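Local atomic coordinates of general secretion pathway protein F (Vibrio cholerae, PDB entry 3C1Q), a protein that probably acts in the inner-membrane complex of the type II secretion system, which exports toxins from the periplasm, this chain being the first cytoplasmic domain of the protein. Residues P12-A15 / L16-Q20; R55-T59 / E60-L64; S89-L92 / D93-L96; Y102-N105 / R106-R110. All coordinates share one frame; numbering follows the deposited sequence.

Contact 1 (P12-A15 / L16-Q20); sequences PDLA and LITRQ
Leu14 and Thr18 meet one turn apart on helix 11-26. The carbonyl oxygen of Leu14 takes two hydrogen bonds from Thr18. OG1 of Thr18 donates to Leu14 O at 2.8 Å, from above the carbonyl plane. The backbone N of Thr18 reaches Leu14 O from the other face of that plane, at 3.0 Å. A chi1 of -56° sets OG1 beside its own backbone N and makes this double grip possible. The buried hydroxyl is satisfied inside its own helix. Backbone bonds of the same helical pattern link Leu16 to Pro12, Ile17 to Asp13 and Arg19 to Ala15. The bond from Ile17 N to Asp13 O is almost straight, at 178°.

Apolar contact is slight. CD1 of Leu14 and CD1 of Ile17 approach to 4.4 Å. Asp13 and Leu16 run side by side, with OD1 of Asp13 4.1 Å from CD2 of Leu16. The carboxylate of Asp13 also forms a salt bridge with Lys44.

Ile17 packs on helices 31-40 and 45-59, while Thr18 faces helix 92-121. The Arg19 guanidinium reaches that helix, with a salt bridge to Glu104 and hydrogen bonds to the calcium ligands Glu97 and Asp101. Leu16 packs against Arg19 of the second subunit.

Contact 2 (R55-T59 / E60-L64); sequences RAKVT and EGYTL
Ala56 offers its carbonyl oxygen to Glu60 at the end of helix 45-59. Glu60 N donates to Ala56 O at 3.1 Å. Thr59 OG1 adds a second bond to Ala56 O, at 2.7 Å.

Lys57 meets Tyr62 through both its backbone and its side chain. Its O accepts from Tyr62 N at 3.0 Å. Its side chain bends at chi3 (77°) and passes over one face of the Tyr62 ring. CE of Lys57 sits 3.6 Å from the centroid of that ring, a CH-pi contact. NZ of Lys57 lies over the same face, 4.4 Å from the Tyr62 ring centroid, as a cation-pi partner. Asp70 holds NZ in a salt bridge.

Val58 O receives Gly61 N at 3.1 Å, from well above the carbonyl plane. With the bond from Tyr62 to Lys57 this makes a Schellman motif, and Gly61 carries the positive phi. One water donates to both Val58 O and Tyr62 O. The CA-H of Val58 also points straight at Tyr62 O.

The carbonyls of Ala56, Lys57 and Val58 thus accept from the turn, with a water added at Val58. Lys57 NZ is shared between a carboxylate and an aromatic face, which should favour its charged form.

Contact 3 (S89-L92 / D93-L96); sequences SGHL and DSVL
Asp93 reaches back to His91 through its carboxylate. OD1 of Asp93 lies 3.5 Å from His91 C. It also lies at the edge of the His91 ring, near the ring plane. A chi1 of 62° swings the Asp93 carboxylate between its backbone N and carbonyl carbon. Water then links the group to the turn. One molecule donates to Asp93 OD1 at 2.7 Å and also hydrogen-bonds to His91 ND1. It lies in the plane of the imidazole. Another donates to Gly90 O and, weakly, to Asp93 OD1.

Ser94 OG hydrogen-bonds to the first of these waters, at 2.9 Å. The backbone N of Ser94 makes a weak bond to His91 O.

The turn at 89-92 joins two helices. Gly90 ends helix 77-89 with positive phi in a Schellman motif. His91 takes the N-cap position directly before helix 92-121.

Val95 makes the straighter bond to the cap residue. Its N donates to His91 O at 3.2 Å, with an angle of 171°. The Val95 side chain packs on Met82 of helix 77-89.

Leu96 N donates to Leu92 O at 2.8 Å. Beside this bond the two leucine side chains cross, with CD1 of Leu92 3.6 Å from CG of Leu96. Leu92 also packs on Val83, and Leu96 leans on Ala22 and Val25 of helix 11-26.

Contact 4 (Y102-N105 / R106-R110); sequences YAEN and RQKMR
Arg106 extends its side chain past Tyr102, one turn back on helix 92-121. CD of Arg106 comes within 4.3 Å of Tyr102 OH, at a slant to the ring. A water hydrogen-bonds to Tyr102 OH at 3.1 Å and accepts a weak, long bond from Arg106 NE. This water lies at the edge of the guanidinium, in its plane. Over one face of the group sits CD of Arg110, 3.4 Å above the plane of the Arg106 guanidinium.

The side chains of Asn105 and Met109, a selenomethionine, pass at an angle. In the Met109 conformer described, one of two, ND2 of Asn105 is 3.8 Å from CG of Met109, so the amide meets only the start of that side chain. Met109 N donates to Asn105 O at 2.9 Å.

Glu104 runs alongside Lys108. The bend at chi4 (-43°) turns Lys108 NZ back over the Glu104 chain, 3.5 Å from Glu104 CG. NZ of Lys108 is 3.2 Å from OE2 of Glu104, a salt bridge. Glu104 is modelled in two conformers, so the bridge describes one of them and may not be permanent. The other oxygen, OE1, pairs with Arg19. Lys108 NZ also bonds to Gln107 of the second subunit.

In this conformer the Glu104 carboxylate sits between two cations, Arg19 and Lys108, which would be expected to keep it ionised. Through Lys108 the pair also reaches the dimer partner.

How the contacts relate
The four contacts follow one another along an all-helical domain. Contact 1 lies on helix 11-26. Contact 2 joins helix 45-59 to the loop before helix 64-68. Contacts 3 and 4 share helix 92-121, their centres about 20 Å apart. Contact 1 touches contact 4 through Arg19 and Glu104, with centres about 10 Å apart. It also touches contact 3, where Thr18 packs on the backbone oxygen of Leu96. Contact 2 meets contact 3 through Leu64 and Leu92. Helices 11-26 and 92-121 thus pack together beside the calcium ligands Glu97 and Asp101, and contacts 1 and 4 reach the second subunit. Contact 2 lies across the domain, about 28 Å from contact 4, centre to centre.

Contact 1 (P12-A15 / L16-Q20)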
loop_
_atom_site.group_PDB
_atom_site.type_symbol
_atom_site.label_atom_id
_atom_site.label_comp_id
_atom_site.label_asym_id
_atom_site.label_seq_id
_atom_site.Cartn_x
_atom_site.Cartn_y
_atom_site.Cartn_z
ATOM N N PRO B 12 -11.006 5.550 3.099
ATOM C CA PRO B 12 -9.553 5.465 2.891
ATOM C C PRO B 12 -8.817 4.543 3.850
ATOM O O PRO B 12 -7.871 3.860 3.441
ATOM C CB PRO B 12 -9.053 6.906 3.052
ATOM C CG PRO B 12 -10.175 7.705 3.469
ATOM C CD PRO B 12 -11.451 6.938 3.305
ATOM N N ASP B 13 -9.224 4.505 5.110
ATOM C CA ASP B 13 -8.480 3.681 6.056
ATOM C C ASP B 13 -8.748 2.202 5.842
ATOM O O ASP B 13 -7.846 1.386 6.009
ATOM C CB ASP B 13 -8.724 4.119 7.482
ATOM C CG ASP B 13 -7.880 5.329 7.856
ATOM O OD1 ASP B 13 -6.716 5.428 7.381
ATOM O OD2 ASP B 13 -8.387 6.163 8.620
ATOM N N LEU B 14 -9.966 1.834 5.449
ATOM C CA LEU B 14 -10.190 0.418 5.074
ATOM C C LEU B 14 -9.347 0.032 3.857
ATOM O O LEU B 14 -8.744 -1.038 3.831
ATOM C CB LEU B 14 -11.663 0.117 4.799
ATOM C CG LEU B 14 -11.950 -1.366 4.508
ATOM C CD1 LEU B 14 -11.617 -2.230 5.725
ATOM C CD2 LEU B 14 -13.397 -1.535 4.083
ATOM N N ALA B 15 -9.287 0.912 2.860
ATOM C CA ALA B 15 -8.488 0.677 1.663
ATOM C C ALA B 15 -7.007 0.497 1.992
ATOM O O ALA B 15 -6.335 -0.379 1.424
ATOM C CB ALA B 15 -8.678 1.814 0.678
ATOM N N LEU B 16 -6.517 1.314 2.914
ATOM C CA LEU B 16 -5.122 1.281 3.298
ATOM C C LEU B 16 -4.808 -0.069 3.924
ATOM O O LEU B 16 -3.906 -0.779 3.451
ATOM C CB LEU B 16 -4.816 2.411 4.272
ATOM C CG LEU B 16 -3.447 2.421 4.958
ATOM C CD1 LEU B 16 -2.328 2.473 3.920
ATOM C CD2 LEU B 16 -3.357 3.579 5.943
ATOM N N ILE B 17 -5.523 -0.433 4.996
ATOM C CA ILE B 17 -5.162 -1.679 5.689
ATOM C C ILE B 17 -5.384 -2.889 4.803
ATOM O O ILE B 17 -4.637 -3.864 4.899
ATOM C CB ILE B 17 -5.837 -1.824 7.090
ATOM C CG1 ILE B 17 -7.369 -1.904 6.976
ATOM C CG2 ILE B 17 -5.373 -0.680 8.024
ATOM C CD1 ILE B 17 -8.138 -2.114 8.347
ATOM N N THR B 18 -6.385 -2.846 3.922
ATOM C CA THR B 18 -6.650 -4.017 3.069
ATOM C C THR B 18 -5.530 -4.189 2.022
ATOM O O THR B 18 -5.045 -5.301 1.787
ATOM C CB THR B 18 -8.058 -3.948 2.419
ATOM O OG1 THR B 18 -9.059 -3.812 3.447
ATOM C CG2 THR B 18 -8.342 -5.191 1.627
ATOM N N ARG B 19 -5.088 -3.071 1.455
ATOM C CA ARG B 19 -3.956 -3.090 0.514
ATOM C C ARG B 19 -2.680 -3.553 1.198
ATOM O O ARG B 19 -1.979 -4.414 0.687
ATOM C CB ARG B 19 -3.754 -1.731 -0.140
ATOM C CG ARG B 19 -2.527 -1.666 -1.076
ATOM C CD ARG B 19 -2.616 -2.648 -2.198
ATOM N NE ARG B 19 -3.709 -2.311 -3.122
ATOM C CZ ARG B 19 -4.170 -3.153 -4.048
ATOM N NH1 ARG B 19 -3.647 -4.369 -4.152
ATOM N NH2 ARG B 19 -5.150 -2.789 -4.864
ATOM N N GLN B 20 -2.402 -3.031 2.385
ATOM C CA GLN B 20 -1.203 -3.434 3.118
ATOM C C GLN B 20 -1.242 -4.922 3.452
ATOM O O GLN B 20 -0.261 -5.634 3.231
ATOM C CB GLN B 20 -1.037 -2.612 4.393
ATOM C CG GLN B 20 -0.799 -1.127 4.142
ATOM C CD GLN B 20 -0.664 -0.337 5.420
ATOM O OE1 GLN B 20 -1.579 -0.322 6.252
ATOM N NE2 GLN B 20 0.490 0.320 5.597
#

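Contact 2 (R55-T59 / E60-L64)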
loop_
_atom_site.group_PDB
_atom_site.type_symbol
_atom_site.label_atom_id
_atom_site.label_comp_id
_atom_site.label_asym_id
_atom_site.label_seq_id
_atom_site.Cartn_x
_atom_site.Cartn_y
_atom_site.Cartn_z
ATOM N N ARG B 55 -4.657 -9.959 15.347
ATOM C CA ARG B 55 -3.418 -10.732 15.308
ATOM C C ARG B 55 -3.320 -11.706 16.471
ATOM O O ARG B 55 -2.939 -12.868 16.283
ATOM C CB ARG B 55 -2.186 -9.846 15.319
ATOM C CG ARG B 55 -0.938 -10.694 15.062
ATOM C CD ARG B 55 0.355 -10.032 15.359
ATOM N NE ARG B 55 1.322 -11.080 15.684
ATOM C CZ ARG B 55 2.303 -10.970 16.579
ATOM N NH1 ARG B 55 3.100 -12.011 16.811
ATOM N NH2 ARG B 55 2.509 -9.826 17.234
ATOM N N ALA B 56 -3.639 -11.223 17.672
ATOM C CA ALA B 56 -3.597 -12.069 18.859
ATOM C C ALA B 56 -4.492 -13.297 18.630
ATOM O O ALA B 56 -4.059 -14.442 18.835
ATOM C CB ALA B 56 -4.024 -11.287 20.082
ATOM N N LYS B 57 -5.703 -13.073 18.130
ATOM C CA LYS B 57 -6.641 -14.178 17.909
ATOM C C LYS B 57 -6.133 -15.173 16.865
ATOM O O LYS B 57 -6.278 -16.380 17.036
ATOM C CB LYS B 57 -8.029 -13.654 17.542
ATOM C CG LYS B 57 -8.764 -13.056 18.745
ATOM C CD LYS B 57 -10.205 -12.750 18.435
ATOM C CE LYS B 57 -11.085 -13.975 18.433
ATOM N NZ LYS B 57 -12.532 -13.648 18.615
ATOM N N VAL B 58 -5.521 -14.667 15.797
ATOM C CA VAL B 58 -4.977 -15.529 14.750
ATOM C C VAL B 58 -3.863 -16.410 15.322
ATOM O O VAL B 58 -3.804 -17.600 15.029
ATOM C CB VAL B 58 -4.473 -14.699 13.562
ATOM C CG1 VAL B 58 -3.550 -15.523 12.657
ATOM C CG2 VAL B 58 -5.699 -14.137 12.786
ATOM N N THR B 59 -2.993 -15.834 16.145
ATOM C CA THR B 59 -1.914 -16.625 16.768
ATOM C C THR B 59 -2.479 -17.689 17.721
ATOM O O THR B 59 -1.834 -18.718 17.951
ATOM C CB THR B 59 -0.907 -15.732 17.522
ATOM O OG1 THR B 59 -1.509 -15.224 18.723
ATOM C CG2 THR B 59 -0.438 -14.573 16.629
ATOM N N GLU B 60 -3.673 -17.448 18.262
ATOM C CA GLU B 60 -4.334 -18.406 19.160
ATOM C C GLU B 60 -5.122 -19.494 18.412
ATOM O O GLU B 60 -5.633 -20.436 19.037
ATOM C CB GLU B 60 -5.247 -17.667 20.137
ATOM C CG GLU B 60 -4.477 -16.811 21.139
ATOM C CD GLU B 60 -5.300 -15.687 21.751
ATOM O OE1 GLU B 60 -6.535 -15.617 21.516
ATOM O OE2 GLU B 60 -4.711 -14.847 22.473
ATOM N N GLY B 61 -5.205 -19.370 17.086
ATOM C CA GLY B 61 -5.822 -20.390 16.226
ATOM C C GLY B 61 -7.179 -20.042 15.631
ATOM O O GLY B 61 -7.768 -20.837 14.877
ATOM N N TYR B 62 -7.679 -18.850 15.934
ATOM C CA TYR B 62 -8.874 -18.354 15.263
ATOM C C TYR B 62 -8.532 -18.025 13.828
ATOM O O TYR B 62 -7.434 -17.549 13.544
ATOM C CB TYR B 62 -9.385 -17.102 15.950
ATOM C CG TYR B 62 -9.906 -17.335 17.346
ATOM C CD1 TYR B 62 -11.194 -17.788 17.548
ATOM C CD2 TYR B 62 -9.120 -17.077 18.471
ATOM C CE1 TYR B 62 -11.680 -17.989 18.810
ATOM C CE2 TYR B 62 -9.601 -17.266 19.738
ATOM C CZ TYR B 62 -10.889 -17.725 19.911
ATOM O OH TYR B 62 -11.371 -17.916 21.183
ATOM N N THR B 63 -9.461 -18.264 12.914
ATOM C CA THR B 63 -9.248 -17.833 11.534
ATOM C C THR B 63 -9.320 -16.304 11.431
ATOM O O THR B 63 -9.828 -15.611 12.319
ATOM C CB THR B 63 -10.271 -18.437 10.583
ATOM O OG1 THR B 63 -11.577 -18.172 11.104
ATOM C CG2 THR B 63 -10.058 -19.934 10.413
ATOM N N LEU B 64 -8.775 -15.774 10.354
ATOM C CA LEU B 64 -8.888 -14.355 10.105
ATOM C C LEU B 64 -10.358 -13.962 9.976
ATOM O O LEU B 64 -10.803 -13.004 10.615
ATOM C CB LEU B 64 -8.108 -13.955 8.863
ATOM C CG LEU B 64 -8.143 -12.460 8.521
ATOM C CD1 LEU B 64 -7.626 -11.591 9.660
ATOM C CD2 LEU B 64 -7.361 -12.174 7.220
HETATM O O HOH W 1 -5.033 -18.705 12.897
#

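Contact 3 (S89-L92 / D93-L96)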
loop_
_atom_site.group_PDB
_atom_site.type_symbol
_atom_site.label_atom_id
_atom_site.label_comp_id
_atom_site.label_asym_id
_atom_site.label_seq_id
_atom_site.Cartn_x
_atom_site.Cartn_y
_atom_site.Cartn_z
ATOM N N SER B 89 -10.213 -22.391 1.075
ATOM C CA SER B 89 -9.695 -22.904 -0.204
ATOM C C SER B 89 -8.170 -22.884 -0.327
ATOM O O SER B 89 -7.614 -23.471 -1.259
ATOM C CB SER B 89 -10.279 -22.073 -1.341
ATOM O OG SER B 89 -9.824 -20.737 -1.242
ATOM N N GLY B 90 -7.490 -22.215 0.597
ATOM C CA GLY B 90 -6.043 -22.038 0.507
ATOM C C GLY B 90 -5.658 -20.964 -0.495
ATOM O O GLY B 90 -4.573 -21.001 -1.077
ATOM N N HIS B 91 -6.554 -20.001 -0.686
ATOM C CA HIS B 91 -6.309 -18.874 -1.595
ATOM C C HIS B 91 -6.552 -17.517 -0.950
ATOM O O HIS B 91 -7.011 -16.583 -1.603
ATOM C CB HIS B 91 -7.137 -19.060 -2.863
ATOM C CG HIS B 91 -6.714 -20.255 -3.644
ATOM N ND1 HIS B 91 -5.522 -20.297 -4.328
ATOM C CD2 HIS B 91 -7.282 -21.475 -3.796
ATOM C CE1 HIS B 91 -5.382 -21.485 -4.886
ATOM N NE2 HIS B 91 -6.438 -22.217 -4.579
ATOM N N LEU B 92 -6.182 -17.380 0.316
ATOM C CA LEU B 92 -6.369 -16.093 1.001
ATOM C C LEU B 92 -5.627 -14.985 0.271
ATOM O O LEU B 92 -6.104 -13.843 0.184
ATOM C CB LEU B 92 -5.898 -16.176 2.453
ATOM C CG LEU B 92 -6.022 -14.898 3.302
ATOM C CD1 LEU B 92 -7.455 -14.385 3.243
ATOM C CD2 LEU B 92 -5.570 -15.093 4.732
ATOM N N ASP B 93 -4.461 -15.323 -0.270
ATOM C CA ASP B 93 -3.627 -14.342 -0.943
ATOM C C ASP B 93 -4.367 -13.621 -2.085
ATOM O O ASP B 93 -4.406 -12.397 -2.124
ATOM C CB ASP B 93 -2.299 -14.954 -1.402
ATOM C CG ASP B 93 -2.445 -16.081 -2.415
ATOM O OD1 ASP B 93 -3.472 -16.792 -2.459
ATOM O OD2 ASP B 93 -1.473 -16.262 -3.181
ATOM N N SER B 94 -4.991 -14.379 -2.977
ATOM C CA SER B 94 -5.680 -13.768 -4.126
ATOM C C SER B 94 -7.010 -13.114 -3.734
ATOM O O SER B 94 -7.402 -12.127 -4.351
ATOM C CB SER B 94 -5.902 -14.785 -5.246
ATOM O OG SER B 94 -6.472 -15.972 -4.762
ATOM N N VAL B 95 -7.710 -13.681 -2.757
ATOM C CA VAL B 95 -8.933 -13.069 -2.228
ATOM C C VAL B 95 -8.613 -11.720 -1.583
ATOM O O VAL B 95 -9.314 -10.733 -1.836
ATOM C CB VAL B 95 -9.700 -13.999 -1.269
ATOM C CG1 VAL B 95 -10.851 -13.252 -0.574
ATOM C CG2 VAL B 95 -10.260 -15.214 -2.030
ATOM N N LEU B 96 -7.526 -11.653 -0.806
ATOM C CA LEU B 96 -7.112 -10.369 -0.234
ATOM C C LEU B 96 -6.796 -9.354 -1.329
ATOM O O LEU B 96 -7.164 -8.176 -1.219
ATOM C CB LEU B 96 -5.933 -10.525 0.740
ATOM C CG LEU B 96 -6.268 -11.138 2.091
ATOM C CD1 LEU B 96 -4.999 -11.373 2.887
ATOM C CD2 LEU B 96 -7.261 -10.248 2.879
HETATM O O HOH W 2 -2.266 -19.459 -1.522
HETATM O O HOH W 3 -4.330 -17.875 -4.788
#

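Contact 4 (Y102-N105 / R106-R110)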
loop_
_atom_site.group_PDB
_atom_site.type_symbol
_atom_site.label_atom_id
_atom_site.label_comp_id
_atom_site.label_asym_id
_atom_site.label_seq_id
_atom_site.Cartn_x
_atom_site.Cartn_y
_atom_site.Cartn_z
ATOM N N TYR B 102 -10.920 -3.903 -4.650
ATOM C CA TYR B 102 -12.321 -3.473 -4.444
ATOM C C TYR B 102 -12.358 -2.251 -3.523
ATOM O O TYR B 102 -12.975 -1.237 -3.836
ATOM C CB TYR B 102 -13.146 -4.609 -3.839
ATOM C CG TYR B 102 -14.531 -4.202 -3.413
ATOM C CD1 TYR B 102 -15.554 -4.075 -4.343
ATOM C CD2 TYR B 102 -14.818 -3.917 -2.075
ATOM C CE1 TYR B 102 -16.838 -3.688 -3.952
ATOM C CE2 TYR B 102 -16.096 -3.542 -1.682
ATOM C CZ TYR B 102 -17.091 -3.413 -2.622
ATOM O OH TYR B 102 -18.358 -3.044 -2.203
ATOM N N ALA B 103 -11.642 -2.346 -2.413
ATOM C CA ALA B 103 -11.597 -1.262 -1.443
ATOM C C ALA B 103 -10.925 -0.002 -2.011
ATOM O O ALA B 103 -11.384 1.125 -1.734
ATOM C CB ALA B 103 -10.909 -1.724 -0.142
ATOM N N GLU B 104 -9.864 -0.183 -2.806
ATOM C CA GLU B 104 -9.154 0.921 -3.474
ATOM C C GLU B 104 -10.078 1.645 -4.442
ATOM O O GLU B 104 -10.155 2.879 -4.468
ATOM C CB GLU B 104 -7.935 0.384 -4.259
ATOM C CG GLU B 104 -7.207 1.436 -5.114
ATOM C CD GLU B 104 -6.120 0.867 -6.025
ATOM O OE1 GLU B 104 -5.714 -0.266 -5.831
ATOM O OE2 GLU B 104 -5.663 1.561 -6.951
ATOM N N ASN B 105 -10.755 0.855 -5.261
ATOM C CA ASN B 105 -11.700 1.368 -6.246
ATOM C C ASN B 105 -12.788 2.170 -5.566
ATOM O O ASN B 105 -13.122 3.262 -6.017
ATOM C CB ASN B 105 -12.339 0.214 -7.023
ATOM C CG ASN B 105 -13.392 0.685 -8.022
ATOM O OD1 ASN B 105 -14.616 0.418 -7.880
ATOM N ND2 ASN B 105 -12.928 1.375 -9.048
ATOM N N ARG B 106 -13.342 1.620 -4.485
ATOM C CA ARG B 106 -14.404 2.276 -3.741
ATOM C C ARG B 106 -13.913 3.636 -3.211
ATOM O O ARG B 106 -14.597 4.649 -3.342
ATOM C CB ARG B 106 -14.871 1.375 -2.599
ATOM C CG ARG B 106 -16.019 1.910 -1.828
ATOM C CD ARG B 106 -16.745 0.820 -1.052
ATOM N NE ARG B 106 -18.041 1.341 -0.638
ATOM C CZ ARG B 106 -18.236 2.136 0.409
ATOM N NH1 ARG B 106 -17.223 2.498 1.190
ATOM N NH2 ARG B 106 -19.460 2.570 0.681
ATOM N N GLN B 107 -12.728 3.649 -2.618
ATOM C CA GLN B 107 -12.124 4.887 -2.124
ATOM C C GLN B 107 -11.953 5.918 -3.242
ATOM O O GLN B 107 -12.273 7.096 -3.069
ATOM C CB GLN B 107 -10.770 4.595 -1.452
ATOM C CG GLN B 107 -9.861 5.822 -1.189
ATOM C CD GLN B 107 -10.548 6.958 -0.475
ATOM O OE1 GLN B 107 -11.571 6.768 0.202
ATOM N NE2 GLN B 107 -9.992 8.168 -0.619
ATOM N N LYS B 108 -11.438 5.479 -4.382
ATOM C CA LYS B 108 -11.180 6.393 -5.487
ATOM C C LYS B 108 -12.464 7.001 -6.016
ATOM O O LYS B 108 -12.565 8.224 -6.177
ATOM C CB LYS B 108 -10.455 5.688 -6.634
ATOM C CG LYS B 108 -9.034 5.247 -6.322
ATOM C CD LYS B 108 -8.157 5.206 -7.560
ATOM C CE LYS B 108 -6.893 4.379 -7.334
ATOM N NZ LYS B 108 -6.206 4.613 -6.021
HETATM N N MSE B 109 -13.461 6.152 -6.269
HETATM C CA MSE B 109 -14.701 6.609 -6.865
HETATM C C MSE B 109 -15.500 7.469 -5.883
HETATM O O MSE B 109 -16.127 8.448 -6.281
HETATM C CB MSE B 109 -15.511 5.402 -7.358
HETATM C CG MSE B 109 -14.789 4.576 -8.443
HETATM SE SE MSE B 109 -14.479 5.533 -10.149
HETATM C CE MSE B 109 -16.350 5.922 -10.544
ATOM N N ARG B 110 -15.455 7.117 -4.591
ATOM C CA ARG B 110 -16.185 7.879 -3.561
ATOM C C ARG B 110 -15.487 9.192 -3.248
ATOM O O ARG B 110 -16.145 10.237 -3.112
ATOM C CB ARG B 110 -16.421 7.060 -2.291
ATOM C CG ARG B 110 -17.365 5.900 -2.513
ATOM C CD ARG B 110 -17.622 5.119 -1.222
ATOM N NE ARG B 110 -18.330 5.924 -0.234
ATOM C CZ ARG B 110 -19.649 6.085 -0.192
ATOM N NH1 ARG B 110 -20.446 5.506 -1.074
ATOM N NH2 ARG B 110 -20.177 6.852 0.752
HETATM O O HOH W 4 -19.891 -0.479 -2.823
#